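Local atomic coordinates of oxalate biosynthetic component 1 (PDB entry 5IKY), a protein that is a bifunctional enzyme of quorum sensing-dependent oxalogenesis, acting as an oxalate-producing serine hydrolase with an additional lyase activity. Residues Lys3-Ile7 against Ile513-Asp517; Asp945-Cys949 against Ala964-Arg968. All coordinates share one frame; numbering follows the deposited sequence.

Interaction 1. Residues Lys3-Ile7 against Ile513-Asp517; sequences KTFYI and IGIVD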
loop_
_atom_site.group_PDB
_atom_site.type_symbol
_atom_site.label_atom_id
_atom_site.label_comp_id
_atom_site.label_asym_id
_atom_site.label_seq_id
_atom_site.Cartn_x
_atom_site.Cartn_y
_atom_site.Cartn_z
ATOM N N LYS A 3 -16.062 -9.148 -14.405
ATOM C CA LYS A 3 -16.723 -9.182 -13.103
ATOM C C LYS A 3 -15.745 -8.843 -11.980
ATOM O O LYS A 3 -14.660 -9.419 -11.895
ATOM C CB LYS A 3 -17.349 -10.556 -12.855
ATOM C CG LYS A 3 -17.927 -10.738 -11.459
ATOM C CD LYS A 3 -18.991 -9.692 -11.151
ATOM C CE LYS A 3 -19.556 -9.873 -9.749
ATOM N NZ LYS A 3 -20.494 -8.778 -9.374
ATOM N N THR A 4 -16.130 -7.902 -11.123
ATOM C CA THR A 4 -15.286 -7.502 -10.001
ATOM C C THR A 4 -16.065 -7.433 -8.694
ATOM O O THR A 4 -17.239 -7.067 -8.676
ATOM C CB THR A 4 -14.626 -6.124 -10.236
ATOM O OG1 THR A 4 -15.639 -5.114 -10.318
ATOM C CG2 THR A 4 -13.796 -6.120 -11.512
ATOM N N PHE A 5 -15.396 -7.787 -7.603
ATOM C CA PHE A 5 -15.928 -7.580 -6.262
ATOM C C PHE A 5 -15.079 -6.546 -5.540
ATOM O O PHE A 5 -13.903 -6.382 -5.859
ATOM C CB PHE A 5 -15.934 -8.881 -5.455
ATOM C CG PHE A 5 -16.961 -9.877 -5.899
ATOM C CD1 PHE A 5 -18.303 -9.673 -5.628
ATOM C CD2 PHE A 5 -16.581 -11.039 -6.552
ATOM C CE1 PHE A 5 -19.252 -10.600 -6.020
ATOM C CE2 PHE A 5 -17.525 -11.969 -6.948
ATOM C CZ PHE A 5 -18.863 -11.748 -6.682
ATOM N N TYR A 6 -15.658 -5.851 -4.568
ATOM C CA TYR A 6 -14.834 -5.088 -3.641
ATOM C C TYR A 6 -14.813 -5.813 -2.300
ATOM O O TYR A 6 -15.837 -6.313 -1.839
ATOM C CB TYR A 6 -15.320 -3.639 -3.493
ATOM C CG TYR A 6 -16.666 -3.442 -2.827
ATOM C CD1 TYR A 6 -16.774 -3.332 -1.444
ATOM C CD2 TYR A 6 -17.821 -3.314 -3.585
ATOM C CE1 TYR A 6 -17.999 -3.134 -0.837
ATOM C CE2 TYR A 6 -19.051 -3.114 -2.987
ATOM C CZ TYR A 6 -19.135 -3.025 -1.615
ATOM O OH TYR A 6 -20.363 -2.826 -1.023
ATOM N N ILE A 7 -13.634 -5.895 -1.693
ATOM C CA ILE A 7 -13.462 -6.670 -0.472
ATOM C C ILE A 7 -13.485 -5.798 0.774
ATOM O O ILE A 7 -12.736 -4.825 0.882
ATOM C CB ILE A 7 -12.143 -7.467 -0.487
ATOM C CG1 ILE A 7 -12.137 -8.469 -1.642
ATOM C CG2 ILE A 7 -11.936 -8.192 0.839
ATOM C CD1 ILE A 7 -10.851 -9.261 -1.742
ATOM N N ILE A 513 -11.979 -13.428 -11.774
ATOM C CA ILE A 513 -12.699 -12.312 -11.172
ATOM C C ILE A 513 -11.733 -11.357 -10.482
ATOM O O ILE A 513 -10.957 -11.765 -9.617
ATOM C CB ILE A 513 -13.741 -12.800 -10.158
ATOM C CG1 ILE A 513 -14.705 -13.781 -10.827
ATOM C CG2 ILE A 513 -14.490 -11.622 -9.552
ATOM C CD1 ILE A 513 -15.697 -14.395 -9.874
ATOM N N GLY A 514 -11.783 -10.086 -10.866
ATOM C CA GLY A 514 -10.896 -9.086 -10.297
ATOM C C GLY A 514 -11.449 -8.450 -9.037
ATOM O O GLY A 514 -12.585 -8.714 -8.641
ATOM N N ILE A 515 -10.640 -7.611 -8.396
ATOM C CA ILE A 515 -11.088 -6.890 -7.211
ATOM C C ILE A 515 -10.938 -5.386 -7.395
ATOM O O ILE A 515 -10.131 -4.926 -8.202
ATOM C CB ILE A 515 -10.319 -7.326 -5.947
ATOM C CG1 ILE A 515 -8.834 -6.992 -6.073
ATOM C CG2 ILE A 515 -10.511 -8.809 -5.696
ATOM C CD1 ILE A 515 -8.022 -7.363 -4.846
ATOM N N VAL A 516 -11.726 -4.625 -6.644
ATOM C CA VAL A 516 -11.705 -3.170 -6.736
ATOM C C VAL A 516 -10.910 -2.559 -5.586
ATOM O O VAL A 516 -11.185 -2.830 -4.417
ATOM C CB VAL A 516 -13.133 -2.590 -6.729
ATOM C CG1 VAL A 516 -13.094 -1.078 -6.879
ATOM C CG2 VAL A 516 -13.965 -3.217 -7.836
ATOM N N ASP A 517 -9.921 -1.738 -5.921
ATOM C CA ASP A 517 -9.134 -1.049 -4.904
ATOM C C ASP A 517 -9.921 0.118 -4.317
ATOM O O ASP A 517 -10.943 0.533 -4.870
ATOM C CB ASP A 517 -7.804 -0.555 -5.480
ATOM C CG ASP A 517 -7.989 0.436 -6.611
ATOM O OD1 ASP A 517 -8.755 0.137 -7.549
ATOM O OD2 ASP A 517 -7.372 1.521 -6.557
#

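Interaction 2. Residues Asp945-Cys949 against Ala964-Arg968; sequences DVQAC and AFFDR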
loop_
_atom_site.group_PDB
_atom_site.type_symbol
_atom_site.label_atom_id
_atom_site.label_comp_id
_atom_site.label_asym_id
_atom_site.label_seq_id
_atom_site.Cartn_x
_atom_site.Cartn_y
_atom_site.Cartn_z
ATOM N N ASP A 945 12.847 11.885 -32.902
ATOM C CA ASP A 945 12.217 11.004 -33.878
ATOM C C ASP A 945 11.197 11.768 -34.713
ATOM O O ASP A 945 11.097 11.568 -35.925
ATOM C CB ASP A 945 11.546 9.823 -33.173
ATOM C CG ASP A 945 12.513 9.032 -32.312
ATOM O OD1 ASP A 945 13.695 9.426 -32.223
ATOM O OD2 ASP A 945 12.087 8.023 -31.709
ATOM N N VAL A 946 10.444 12.641 -34.051
ATOM C CA VAL A 946 9.438 13.466 -34.710
ATOM C C VAL A 946 10.064 14.367 -35.771
ATOM O O VAL A 946 9.582 14.439 -36.903
ATOM C CB VAL A 946 8.672 14.337 -33.690
ATOM C CG1 VAL A 946 7.859 15.410 -34.398
ATOM C CG2 VAL A 946 7.776 13.470 -32.818
ATOM N N GLN A 947 11.143 15.048 -35.399
ATOM C CA GLN A 947 11.844 15.941 -36.314
ATOM C C GLN A 947 12.463 15.177 -37.477
ATOM O O GLN A 947 12.545 15.691 -38.594
ATOM C CB GLN A 947 12.926 16.725 -35.571
ATOM C CG GLN A 947 12.399 17.601 -34.451
ATOM C CD GLN A 947 13.497 18.396 -33.777
ATOM O OE1 GLN A 947 14.070 19.310 -34.370
ATOM N NE2 GLN A 947 13.797 18.050 -32.530
ATOM N N ALA A 948 12.901 13.950 -37.208
ATOM C CA ALA A 948 13.485 13.100 -38.238
ATOM C C ALA A 948 12.441 12.735 -39.287
ATOM O O ALA A 948 12.735 12.697 -40.482
ATOM C CB ALA A 948 14.082 11.845 -37.619
ATOM N N CYS A 949 11.221 12.469 -38.833
ATOM C CA CYS A 949 10.116 12.171 -39.737
ATOM C C CYS A 949 9.763 13.387 -40.588
ATOM O O CYS A 949 9.461 13.257 -41.773
ATOM C CB CYS A 949 8.888 11.702 -38.954
ATOM S SG CYS A 949 9.096 10.125 -38.092
ATOM N N ALA A 964 13.620 1.374 -41.270
ATOM C CA ALA A 964 14.986 0.878 -41.368
ATOM C C ALA A 964 15.952 1.878 -40.750
ATOM O O ALA A 964 16.944 1.499 -40.126
ATOM C CB ALA A 964 15.352 0.605 -42.819
ATOM N N PHE A 965 15.649 3.160 -40.927
ATOM C CA PHE A 965 16.454 4.233 -40.357
ATOM C C PHE A 965 16.428 4.191 -38.832
ATOM O O PHE A 965 17.456 4.382 -38.180
ATOM C CB PHE A 965 15.957 5.591 -40.859
ATOM C CG PHE A 965 16.615 6.765 -40.189
ATOM C CD1 PHE A 965 15.968 7.454 -39.174
ATOM C CD2 PHE A 965 17.880 7.179 -40.572
ATOM C CE1 PHE A 965 16.570 8.533 -38.556
ATOM C CE2 PHE A 965 18.488 8.257 -39.957
ATOM C CZ PHE A 965 17.833 8.935 -38.948
ATOM N N PHE A 966 15.250 3.936 -38.270
ATOM C CA PHE A 966 15.078 3.900 -36.821
ATOM C C PHE A 966 15.600 2.601 -36.216
ATOM O O PHE A 966 15.818 2.518 -35.008
ATOM C CB PHE A 966 13.603 4.093 -36.455
ATOM C CG PHE A 966 13.134 5.515 -36.562
ATOM C CD1 PHE A 966 13.874 6.545 -36.004
ATOM C CD2 PHE A 966 11.960 5.827 -37.230
ATOM C CE1 PHE A 966 13.450 7.858 -36.103
ATOM C CE2 PHE A 966 11.530 7.138 -37.334
ATOM C CZ PHE A 966 12.277 8.155 -36.769
ATOM N N ASP A 967 15.800 1.591 -37.058
ATOM C CA ASP A 967 16.331 0.316 -36.593
ATOM C C ASP A 967 17.841 0.414 -36.394
ATOM O O ASP A 967 18.464 -0.483 -35.825
ATOM C CB ASP A 967 15.992 -0.806 -37.578
ATOM C CG ASP A 967 15.813 -2.149 -36.894
ATOM O OD1 ASP A 967 16.346 -2.329 -35.780
ATOM O OD2 ASP A 967 15.137 -3.027 -37.470
ATOM N N ARG A 968 18.422 1.513 -36.866
ATOM C CA ARG A 968 19.847 1.765 -36.689
ATOM C C ARG A 968 20.102 2.591 -35.431
ATOM O O ARG A 968 21.154 3.215 -35.287
ATOM C CB ARG A 968 20.423 2.477 -37.914
ATOM C CG ARG A 968 20.327 1.674 -39.200
ATOM C CD ARG A 968 20.927 0.285 -39.035
ATOM N NE ARG A 968 22.302 0.331 -38.544
ATOM C CZ ARG A 968 23.037 -0.745 -38.278
ATOM N NH1 ARG A 968 22.530 -1.956 -38.463
ATOM N NH2 ARG A 968 24.279 -0.611 -37.833
#

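Interaction 1. Residues Lys3-Ile7 against Ile513-Asp517
Residues Lys3-Ile7 run parallel to Ile513-Val516 at the N-terminal end of one stave of a TIM barrel, where strand 514-515 joins the first residues of strand 4-9, Thr4 pairing with Gly514 and Phe5 with Ile515. Three backbone bonds set the register: Gly514 N reaches Lys3 O at 3.1 Å, Phe5 N reaches Gly514 O at 3.1 Å, and Val516 N reaches Phe5 O at 2.9 Å. Phe5 thus spans Ile515, using both its N-H and its carbonyl. Gly514 adds no side chain on the Thr4 face; its backbone N and O carry the pairing.

On the Phe5 and Ile515 face the packing is apolar. Ile513 carries its CG2 methyl anti to the backbone N, which directs that branch across to the Phe5 ring, 3.7 Å from CD2. Lys3 lies alongside Ile513; its chain bends at chi2 (58°), CE lies over one face of the Phe5 ring, toward its rim, and NZ hydrogen-bonds to Leu469 O. Ile7 CD1 meets Ile515 CG2 at 4.0 Å. Helices 460-466 and 497-510 pack over this face, so phenylalanine and branched aliphatics suit it.

On the Thr4 face, Val516 CG2 meets Thr4 OG1 at 3.5 Å, the two side chains crossing at about a right angle, while Val516 CB sits 4.0 Å from Tyr6 CB; Leu521 of helix 518-524 touches both Val516 and Tyr6. Past Phe5, the same edge of strand 4-9 passes to Val223. The result is a short extra strand on one stave of the closed eight-stranded parallel barrel, in keeping with the TIM-barrel clan of beta-keto acid cleavage enzymes.

Interaction 2. Residues Asp945-Cys949 against Ala964-Arg968
Phe966 drives its ring end-on into the side of helix 937-955, between Asp945 and Cys949, one turn apart. Its CZ stands 3.7 Å from Asp945 O, with that oxygen near the ring plane; the same oxygen accepts the helical bond from Cys949 N. A ring edge, bearing slightly positive C-H groups, is well suited to such a carbonyl. CE1 meets the CB of Asp945 at 4.0 Å, an apolar use of an acidic residue. With chi1 at -57°, the carboxylate of Asp945 lies beside the ring, its plane 42° from it, and OD2 accepts a hydrogen bond from Thr987 N, which would help to offset a buried negative charge.

The two helices, 937-955 and 959-966, form the crossover between the neighbouring parallel strands 929-935 and 969-976 of the alpha/beta-hydrolase sheet, and Phe966 lies just before the second of these.

Ala948 is small enough to let both phenylalanines close in: its CB is 4.2 Å from Phe966 CZ and 4.2 Å from Phe965 CE1. Phe965 also lays CD1 against one face of the Phe966 ring, toward its rim. In a sulfur-aromatic contact at the edge, Cys949 SG lies in the ring plane, 3.9 Å from Phe966 CE2.

Overall arrangement
Interaction 1 comes first along the chain and closes before interaction 2 opens; their centres are 43 Å apart and their nearest atoms about 32 Å, so the two never touch. They share no sheet. Residues 3-7 and 513-517 bring together the two ends of the TIM-barrel part, with some 500 residues between them; strands 223-226 and 471-474, which flank strand 4-9, lead into the magnesium ligands His227 and Glu477. Residues 945-949 and 964-968, by contrast, make a local contact between consecutive helices of the C-terminal alpha/beta-hydrolase part. Two separate folds in one chain are consistent with its two activities.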